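Local coordinates for structural protein VP1 (Trichodysplasia spinulosa-associated polyomavirus, PDB 4U60) that forms the pentameric building block of the polyomavirus capsid and binds sialylated glycolipid glycans at the virus surface, at residues Ser39-Val51 against Phe252-Gly264. Residues are numbered along the deposited sequence; the frame is centred on the assembly and turned at random.
Sequences SKDNYGYSEKVTV and FLVGKDGDMQYRG. With SIA (N-acetyl-alpha-neuraminic acid), chain G; GOL (glycerol), chain Q.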
ATOM      1  N   SER C  39     -15.651  34.557  -7.828  1.00 23.24           N
ATOM      2  CA  SER C  39     -15.151  35.920  -7.843  1.00 25.26           C
ATOM      3  C   SER C  39     -14.514  36.326  -6.524  1.00 25.50           C
ATOM      4  O   SER C  39     -13.921  37.411  -6.436  1.00 26.79           O
ATOM      5  CB  SER C  39     -16.269  36.918  -8.198  1.00 27.17           C
ATOM      6  OG  SER C  39     -17.174  37.084  -7.106  1.00 27.70           O
ATOM      7  N   LYS C  40     -14.634  35.502  -5.501  1.00 24.78           N
ATOM      8  CA  LYS C  40     -14.201  35.902  -4.171  1.00 25.77           C
ATOM      9  C   LYS C  40     -12.905  35.226  -3.745  1.00 24.20           C
ATOM     10  O   LYS C  40     -12.573  34.120  -4.207  1.00 23.22           O
ATOM     11  CB  LYS C  40     -15.317  35.635  -3.162  1.00 27.07           C
ATOM     12  CG  LYS C  40     -16.491  36.585  -3.311  1.00 29.39           C
ATOM     13  CD  LYS C  40     -17.447  36.437  -2.146  1.00 31.08           C
ATOM     14  CE  LYS C  40     -18.478  37.543  -2.135  1.00 33.64           C
ATOM     15  NZ  LYS C  40     -19.464  37.320  -1.032  1.00 34.98           N
ATOM     16  N   ASP C  41     -12.169  35.885  -2.849  1.00 24.26           N
ATOM     17  CA  ASP C  41     -10.955  35.301  -2.320  1.00 23.67           C
ATOM     18  C   ASP C  41     -11.408  34.000  -1.660  1.00 23.15           C
ATOM     19  O   ASP C  41     -12.604  33.796  -1.396  1.00 23.78           O
ATOM     20  CB  ASP C  41     -10.243  36.205  -1.299  1.00 23.97           C
ATOM     21  CG  ASP C  41      -9.845  37.561  -1.869  1.00 24.95           C
ATOM     22  OD1 ASP C  41      -9.851  37.742  -3.096  1.00 24.46           O
ATOM     23  OD2 ASP C  41      -9.513  38.450  -1.059  1.00 26.03           O
ATOM     24  N   ASN C  42     -10.485  33.097  -1.419  1.00 28.78           N
ATOM     25  CA  ASN C  42     -10.854  31.820  -0.772  1.00 25.40           C
ATOM     26  C   ASN C  42     -11.678  30.851  -1.635  1.00 21.86           C
ATOM     27  O   ASN C  42     -12.082  29.814  -1.150  1.00 19.28           O
ATOM     28  CB  ASN C  42     -11.659  31.997   0.536  1.00 27.40           C
ATOM     29  CG  ASN C  42     -10.836  32.504   1.698  1.00 30.87           C
ATOM     30  OD1 ASN C  42      -9.614  32.618   1.622  1.00 34.29           O
ATOM     31  ND2 ASN C  42     -11.525  32.815   2.804  1.00 32.59           N
ATOM     32  N   TYR C  43     -11.926  31.172  -2.897  1.00 21.33           N
ATOM     33  CA  TYR C  43     -12.614  30.233  -3.782  1.00 19.49           C
ATOM     34  C   TYR C  43     -11.844  28.923  -3.846  1.00 17.04           C
ATOM     35  O   TYR C  43     -10.616  28.906  -3.943  1.00 17.01           O
ATOM     36  CB  TYR C  43     -12.719  30.799  -5.178  1.00 20.96           C
ATOM     37  CG  TYR C  43     -13.396  29.912  -6.193  1.00 20.31           C
ATOM     38  CD1 TYR C  43     -14.697  29.475  -5.998  1.00 20.40           C
ATOM     39  CD2 TYR C  43     -12.765  29.572  -7.388  1.00 20.43           C
ATOM     40  CE1 TYR C  43     -15.345  28.713  -6.959  1.00 20.50           C
ATOM     41  CE2 TYR C  43     -13.412  28.806  -8.342  1.00 20.49           C
ATOM     42  CZ  TYR C  43     -14.703  28.396  -8.124  1.00 20.73           C
ATOM     43  OH  TYR C  43     -15.399  27.646  -9.053  1.00 22.14           O
ATOM     44  N   GLY C  44     -12.575  27.830  -3.815  1.00 15.28           N
ATOM     45  CA  GLY C  44     -11.967  26.502  -3.790  1.00 13.62           C
ATOM     46  C   GLY C  44     -11.510  26.030  -2.436  1.00 12.66           C
ATOM     47  O   GLY C  44     -10.861  24.987  -2.348  1.00 11.77           O
ATOM     48  N   TYR C  45     -11.814  26.806  -1.405  1.00 13.00           N
ATOM     49  CA  TYR C  45     -11.525  26.477  -0.021  1.00 12.65           C
ATOM     50  C   TYR C  45     -12.800  26.675   0.781  1.00 12.97           C
ATOM     51  O   TYR C  45     -13.694  27.424   0.364  1.00 14.26           O
ATOM     52  CB  TYR C  45     -10.466  27.380   0.593  1.00 13.78           C
ATOM     53  CG  TYR C  45      -9.049  27.307   0.018  1.00 14.14           C
ATOM     54  CD1 TYR C  45      -8.701  27.989  -1.140  1.00 14.96           C
ATOM     55  CD2 TYR C  45      -8.050  26.611   0.687  1.00 14.08           C
ATOM     56  CE1 TYR C  45      -7.401  27.956  -1.646  1.00 15.79           C
ATOM     57  CE2 TYR C  45      -6.756  26.559   0.201  1.00 14.87           C
ATOM     58  CZ  TYR C  45      -6.426  27.216  -0.967  1.00 15.69           C
ATOM     59  OH  TYR C  45      -5.139  27.213  -1.440  1.00 16.86           O
ATOM     60  N   SER C  46     -12.880  26.058   1.956  1.00 12.33           N
ATOM     61  CA  SER C  46     -13.923  26.433   2.905  1.00 12.87           C
ATOM     62  C   SER C  46     -13.533  27.723   3.624  1.00 14.61           C
ATOM     63  O   SER C  46     -12.383  28.207   3.555  1.00 15.04           O
ATOM     64  CB  SER C  46     -14.127  25.329   3.933  1.00 11.80           C
ATOM     65  OG  SER C  46     -13.048  25.281   4.840  1.00 11.96           O
ATOM     66  N   GLU C  47     -14.511  28.306   4.315  1.00 15.80           N
ATOM     67  CA  GLU C  47     -14.230  29.277   5.341  1.00 17.87           C
ATOM     68  C   GLU C  47     -13.497  28.564   6.476  1.00 16.89           C
ATOM     69  O   GLU C  47     -13.484  27.308   6.538  1.00 15.27           O
ATOM     70  CB  GLU C  47     -15.525  29.899   5.860  1.00 19.77           C
ATOM     71  CG  GLU C  47     -16.306  30.651   4.793  1.00 21.87           C
ATOM     72  CD  GLU C  47     -15.571  31.847   4.231  1.00 24.48           C
ATOM     73  OE1 GLU C  47     -14.846  32.542   4.980  1.00 26.90           O
ATOM     74  OE2 GLU C  47     -15.786  32.167   3.047  1.00 26.61           O
ATOM     75  N   LYS C  48     -12.910  29.343   7.377  1.00 18.80           N
ATOM     76  CA  LYS C  48     -12.209  28.763   8.535  1.00 18.90           C
ATOM     77  C   LYS C  48     -13.083  27.785   9.308  1.00 17.33           C
ATOM     78  O   LYS C  48     -14.235  28.087   9.654  1.00 17.52           O
ATOM     79  CB  LYS C  48     -11.703  29.858   9.475  1.00 22.29           C
ATOM     80  CG  LYS C  48     -10.549  30.648   8.891  1.00 24.93           C
ATOM     81  CD  LYS C  48     -10.177  31.848   9.731  1.00 28.73           C
ATOM     82  CE  LYS C  48      -9.254  32.779   8.953  1.00 31.43           C
ATOM     83  NZ  LYS C  48      -8.961  34.006   9.701  1.00 35.50           N
ATOM     84  N   VAL C  49     -12.522  26.623   9.617  1.00 15.54           N
ATOM     85  CA  VAL C  49     -13.196  25.644  10.444  1.00 14.61           C
ATOM     86  C   VAL C  49     -13.321  26.141  11.884  1.00 15.57           C
ATOM     87  O   VAL C  49     -12.391  26.736  12.439  1.00 16.76           O
ATOM     88  CB  VAL C  49     -12.428  24.296  10.384  1.00 13.63           C
ATOM     89  CG1 VAL C  49     -12.977  23.307  11.387  1.00 13.30           C
ATOM     90  CG2 VAL C  49     -12.494  23.722   8.974  1.00 12.62           C
ATOM     91  N   THR C  50     -14.513  25.933  12.464  1.00 15.28           N
ATOM     92  CA  THR C  50     -14.744  26.239  13.871  1.00 16.47           C
ATOM     93  C   THR C  50     -15.167  24.950  14.545  1.00 15.38           C
ATOM     94  O   THR C  50     -15.494  23.957  13.871  1.00 14.30           O
ATOM     95  CB  THR C  50     -15.806  27.357  14.093  1.00 18.03           C
ATOM     96  OG1 THR C  50     -17.108  26.853  13.746  1.00 17.29           O
ATOM     97  CG2 THR C  50     -15.488  28.595  13.268  1.00 19.52           C
ATOM     98  N   VAL C  51     -15.138  24.949  15.873  1.00 16.49           N
ATOM     99  CA  VAL C  51     -15.358  23.723  16.645  1.00 15.78           C
ATOM    100  C   VAL C  51     -16.388  23.962  17.732  1.00 16.72           C
ATOM    101  O   VAL C  51     -16.307  24.935  18.517  1.00 18.38           O
ATOM    102  CB  VAL C  51     -14.012  23.229  17.226  1.00 16.31           C
ATOM    103  CG1 VAL C  51     -14.212  22.056  18.168  1.00 16.21           C
ATOM    104  CG2 VAL C  51     -13.071  22.887  16.085  1.00 15.69           C
ATOM    105  N   PHE C 252      -6.262  20.182   4.253  1.00 10.99           N
ATOM    106  CA  PHE C 252      -6.460  21.499   4.885  1.00 11.55           C
ATOM    107  C   PHE C 252      -5.261  22.392   4.652  1.00 11.95           C
ATOM    108  O   PHE C 252      -4.103  21.963   4.722  1.00 12.20           O
ATOM    109  CB  PHE C 252      -6.675  21.339   6.391  1.00 11.78           C
ATOM    110  CG  PHE C 252      -7.943  20.615   6.734  1.00 11.44           C
ATOM    111  CD1 PHE C 252      -9.154  21.278   6.752  1.00 11.66           C
ATOM    112  CD2 PHE C 252      -7.933  19.257   7.011  1.00 11.25           C
ATOM    113  CE1 PHE C 252     -10.327  20.615   7.051  1.00 11.63           C
ATOM    114  CE2 PHE C 252      -9.114  18.583   7.292  1.00 11.01           C
ATOM    115  CZ  PHE C 252     -10.306  19.272   7.313  1.00 11.27           C
ATOM    116  N   LEU C 253      -5.549  23.675   4.435  1.00 12.36           N
ATOM    117  CA  LEU C 253      -4.559  24.725   4.478  1.00 13.19           C
ATOM    118  C   LEU C 253      -4.473  25.234   5.910  1.00 13.71           C
ATOM    119  O   LEU C 253      -5.497  25.543   6.512  1.00 13.94           O
ATOM    120  CB  LEU C 253      -4.975  25.864   3.567  1.00 14.05           C
ATOM    121  CG  LEU C 253      -3.980  27.015   3.449  1.00 15.26           C
ATOM    122  CD1 LEU C 253      -2.830  26.641   2.541  1.00 15.94           C
ATOM    123  CD2 LEU C 253      -4.684  28.262   2.935  1.00 16.45           C
ATOM    124  N   VAL C 254      -3.280  25.253   6.462  1.00 13.71           N
ATOM    125  CA  VAL C 254      -3.056  25.658   7.849  1.00 14.24           C
ATOM    126  C   VAL C 254      -2.487  27.060   7.891  1.00 15.47           C
ATOM    127  O   VAL C 254      -1.315  27.286   7.593  1.00 15.25           O
ATOM    128  CB  VAL C 254      -2.097  24.677   8.582  1.00 14.07           C
ATOM    129  CG1 VAL C 254      -1.942  25.065  10.043  1.00 14.71           C
ATOM    130  CG2 VAL C 254      -2.574  23.228   8.412  1.00 13.29           C
ATOM    131  N   GLY C 255      -3.316  28.013   8.305  1.00 16.54           N
ATOM    132  CA  GLY C 255      -2.883  29.381   8.411  1.00 18.01           C
ATOM    133  C   GLY C 255      -1.870  29.618   9.502  1.00 19.28           C
ATOM    134  O   GLY C 255      -1.645  28.789  10.373  1.00 18.31           O
ATOM    135  N   LYS C 256      -1.278  30.797   9.458  1.00 21.55           N
ATOM    136  CA  LYS C 256      -0.227  31.195  10.378  1.00 23.74           C
ATOM    137  C   LYS C 256      -0.557  30.931  11.836  1.00 23.82           C
ATOM    138  O   LYS C 256       0.283  30.448  12.591  1.00 23.85           O
ATOM    139  CB  LYS C 256       0.023  32.691  10.226  1.00 26.27           C
ATOM    140  CG  LYS C 256       0.563  33.096   8.869  1.00 27.72           C
ATOM    141  CD  LYS C 256       2.045  33.321   8.937  1.00 29.09           C
ATOM    142  CE  LYS C 256       2.620  33.575   7.560  1.00 29.64           C
ATOM    143  NZ  LYS C 256       4.093  33.556   7.696  1.00 30.75           N
ATOM    144  N   ASP C 257      -1.788  31.240  12.225  1.00 23.98           N
ATOM    145  CA  ASP C 257      -2.196  31.091  13.618  1.00 24.71           C
ATOM    146  C   ASP C 257      -2.792  29.730  13.942  1.00 22.59           C
ATOM    147  O   ASP C 257      -3.228  29.503  15.055  1.00 22.58           O
ATOM    148  CB  ASP C 257      -3.196  32.187  13.984  1.00 27.22           C
ATOM    149  CG  ASP C 257      -2.625  33.574  13.795  1.00 30.32           C
ATOM    150  OD1 ASP C 257      -1.423  33.784  14.079  1.00 33.02           O
ATOM    151  OD2 ASP C 257      -3.389  34.471  13.361  1.00 34.27           O
ATOM    152  N   GLY C 258      -2.822  28.823  12.970  1.00 20.35           N
ATOM    153  CA  GLY C 258      -3.389  27.497  13.196  1.00 19.37           C
ATOM    154  C   GLY C 258      -4.811  27.324  12.694  1.00 18.89           C
ATOM    155  O   GLY C 258      -5.342  26.221  12.720  1.00 17.52           O
ATOM    156  N   ASP C 259      -5.419  28.415  12.225  1.00 19.37           N
ATOM    157  CA  ASP C 259      -6.735  28.342  11.570  1.00 19.91           C
ATOM    158  C   ASP C 259      -6.669  27.518  10.282  1.00 17.76           C
ATOM    159  O   ASP C 259      -5.715  27.646   9.510  1.00 18.12           O
ATOM    160  CB  ASP C 259      -7.250  29.749  11.254  1.00 22.33           C
ATOM    161  CG  ASP C 259      -6.213  30.610  10.564  1.00 25.34           C
ATOM    162  OD1 ASP C 259      -5.211  31.009  11.216  1.00 28.03           O
ATOM    163  OD2 ASP C 259      -6.395  30.893   9.355  1.00 28.49           O
ATOM    164  N   MET C 260      -7.666  26.668  10.059  1.00 15.80           N
ATOM    165  CA  MET C 260      -7.613  25.714   8.953  1.00 14.58           C
ATOM    166  C   MET C 260      -8.829  25.819   8.050  1.00 14.33           C
ATOM    167  O   MET C 260      -9.953  26.098   8.511  1.00 15.02           O
ATOM    168  CB  MET C 260      -7.447  24.289   9.486  1.00 13.82           C
ATOM    169  CG  MET C 260      -6.086  24.073  10.137  1.00 14.07           C
ATOM    170  SD  MET C 260      -5.857  22.563  11.107  1.00 13.38           S
ATOM    171  CE  MET C 260      -5.899  21.340   9.804  1.00 12.70           C
ATOM    172  N   GLN C 261      -8.607  25.552   6.767  1.00 13.73           N
ATOM    173  CA  GLN C 261      -9.646  25.569   5.733  1.00 13.44           C
ATOM    174  C   GLN C 261      -9.530  24.324   4.869  1.00 12.32           C
ATOM    175  O   GLN C 261      -8.422  23.957   4.462  1.00 12.23           O
ATOM    176  CB  GLN C 261      -9.437  26.771   4.820  1.00 14.34           C
ATOM    177  CG  GLN C 261      -9.630  28.120   5.470  1.00 15.69           C
ATOM    178  CD  GLN C 261      -9.098  29.207   4.574  1.00 16.92           C
ATOM    179  OE1 GLN C 261      -7.903  29.541   4.621  1.00 18.17           O
ATOM    180  NE2 GLN C 261      -9.963  29.753   3.724  1.00 17.54           N
ATOM    181  N   TYR C 262     -10.654  23.695   4.544  1.00 11.70           N
ATOM    182  CA  TYR C 262     -10.662  22.647   3.541  1.00 11.16           C
ATOM    183  C   TYR C 262     -10.179  23.182   2.208  1.00 11.37           C
ATOM    184  O   TYR C 262     -10.461  24.315   1.862  1.00 12.28           O
ATOM    185  CB  TYR C 262     -12.067  22.125   3.285  1.00 10.92           C
ATOM    186  CG  TYR C 262     -12.672  21.233   4.312  1.00 10.90           C
ATOM    187  CD1 TYR C 262     -12.440  19.877   4.284  1.00 10.66           C
ATOM    188  CD2 TYR C 262     -13.483  21.742   5.317  1.00 11.14           C
ATOM    189  CE1 TYR C 262     -13.035  19.022   5.201  1.00 10.54           C
ATOM    190  CE2 TYR C 262     -14.057  20.906   6.258  1.00 11.10           C
ATOM    191  CZ  TYR C 262     -13.845  19.544   6.194  1.00 10.68           C
ATOM    192  OH  TYR C 262     -14.420  18.670   7.080  1.00 11.03           O
ATOM    193  N   ARG C 263      -9.453  22.352   1.474  1.00 11.19           N
ATOM    194  CA  ARG C 263      -9.072  22.619   0.090  1.00 11.03           C
ATOM    195  C   ARG C 263      -9.585  21.508  -0.820  1.00 10.72           C
ATOM    196  O   ARG C 263      -9.390  20.323  -0.511  1.00 10.67           O
ATOM    197  CB  ARG C 263      -7.560  22.696  -0.034  1.00 11.21           C
ATOM    198  CG  ARG C 263      -7.013  22.839  -1.447  1.00 11.29           C
ATOM    199  CD  ARG C 263      -7.649  24.002  -2.207  1.00 11.85           C
ATOM    200  NE  ARG C 263      -6.874  24.400  -3.372  1.00 12.13           N
ATOM    201  CZ  ARG C 263      -7.334  25.157  -4.362  1.00 12.79           C
ATOM    202  NH1 ARG C 263      -8.594  25.553  -4.357  1.00 12.81           N
ATOM    203  NH2 ARG C 263      -6.558  25.463  -5.389  1.00 13.26           N
ATOM    204  N   GLY C 264     -10.237  21.910  -1.923  1.00 10.75           N
ATOM    205  CA  GLY C 264     -10.786  20.999  -2.901  1.00 10.65           C
ATOM    206  C   GLY C 264     -10.219  21.261  -4.269  1.00 10.70           C
ATOM    207  O   GLY C 264      -9.707  22.356  -4.523  1.00 11.17           O
TER
HETATM  208  C1  SIA G   2     -18.377  31.506  15.686  1.00 25.56           C
HETATM  209  C2  SIA G   2     -19.159  30.948  16.868  1.00 24.33           C
HETATM  210  C3  SIA G   2     -20.482  30.342  16.386  1.00 23.62           C
HETATM  211  C4  SIA G   2     -20.354  28.966  15.718  1.00 22.32           C
HETATM  212  C5  SIA G   2     -19.440  28.034  16.500  1.00 21.00           C
HETATM  213  C6  SIA G   2     -18.131  28.750  16.838  1.00 21.80           C
HETATM  214  C7  SIA G   2     -17.136  27.925  17.653  1.00 22.25           C
HETATM  215  C8  SIA G   2     -15.910  28.749  18.078  1.00 22.39           C
HETATM  216  C9  SIA G   2     -14.668  27.902  18.407  1.00 23.74           C
HETATM  217  C10 SIA G   2     -19.732  25.642  15.958  1.00 19.24           C
HETATM  218  C11 SIA G   2     -19.284  24.470  15.110  1.00 17.75           C
HETATM  219  N5  SIA G   2     -19.120  26.812  15.746  1.00 19.51           N
HETATM  220  O1A SIA G   2     -18.999  32.067  14.745  1.00 28.73           O
HETATM  221  O1B SIA G   2     -17.122  31.433  15.657  1.00 25.92           O
HETATM  222  O4  SIA G   2     -21.705  28.443  15.633  1.00 23.36           O
HETATM  223  O6  SIA G   2     -18.424  29.955  17.584  1.00 21.73           O
HETATM  224  O7  SIA G   2     -17.770  27.363  18.793  1.00 23.24           O
HETATM  225  O8  SIA G   2     -15.554  29.644  17.034  1.00 22.70           O
HETATM  226  O9  SIA G   2     -14.029  27.428  17.198  1.00 21.18           O
HETATM  227  O10 SIA G   2     -20.639  25.518  16.762  1.00 18.14           O
HETATM  228  C1  GOL Q 404      -6.124  31.522   2.001  1.00 35.93           C
HETATM  229  O1  GOL Q 404      -6.935  31.533   3.198  1.00 34.62           O
HETATM  230  C2  GOL Q 404      -6.855  30.985   0.757  1.00 35.09           C
HETATM  231  O2  GOL Q 404      -7.702  31.980   0.168  1.00 37.33           O
HETATM  232  C3  GOL Q 404      -5.860  30.624  -0.331  1.00 33.83           C
HETATM  233  O3  GOL Q 404      -4.877  31.664  -0.470  1.00 32.53           O
HETATM  234  O   HOH W   1      -3.982  24.857  -2.001  1.00 26.62           O
HETATM  235  O   HOH W   2      -9.618  26.121  12.175  1.00 14.83           O
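The guanidinium of Arg-263 lies flat on the ring of Tyr-45, the two planes only 4° apart. The overlap is off-centre: it is CD of Arg-263 that sits over the ring, 3.7 Å from the Tyr-45 centroid, while the charged end slides toward the rim as an offset cation-pi pair. A bend at chi2 (53°) folds the arginine back over the ring and lets NH1 reach Gly-44 O at 3.1 Å. That carbonyl also takes the backbone N-H of Gly-264, the two donors arriving from opposite faces of its plane. On the other face of the tyrosine rests a glycerol, probably from the crystallisation liquor. Leu-253 CD2 packs against Tyr-45 CE2.

Next along the chain, Ser-46 bonds through backbone and side chain: its N donates to Tyr-262 O, and its OG accepts from Tyr-262 N at 2.9 Å while donating to Glu-47 O. Gln-261, extended beyond CG, sets NE2 2.9 Å from Ser-46 O, nearly in line with that carbonyl and with the oxygen close to the plane of the side-chain amide. The 39-51 loop thus runs beside strand 260-279 of the VP1 jelly roll, at the hairpin that strand makes with 241-254, with a single beta bridge between Tyr-45 and Arg-263. Val-49 N bonds Met-260 O at 2.8 Å, and a water links Val-49 O to Met-260 N.

Beyond this line the loop enters the glycan pocket, where Thr-50 OG1 accepts from N5 of sialic acid (2.8 Å) and Val-51 N donates to its O9. At the other end, Gly-147 and Gln-170 of a neighbouring subunit bind Tyr-45 OH and Arg-263 NH1 through their carbonyls.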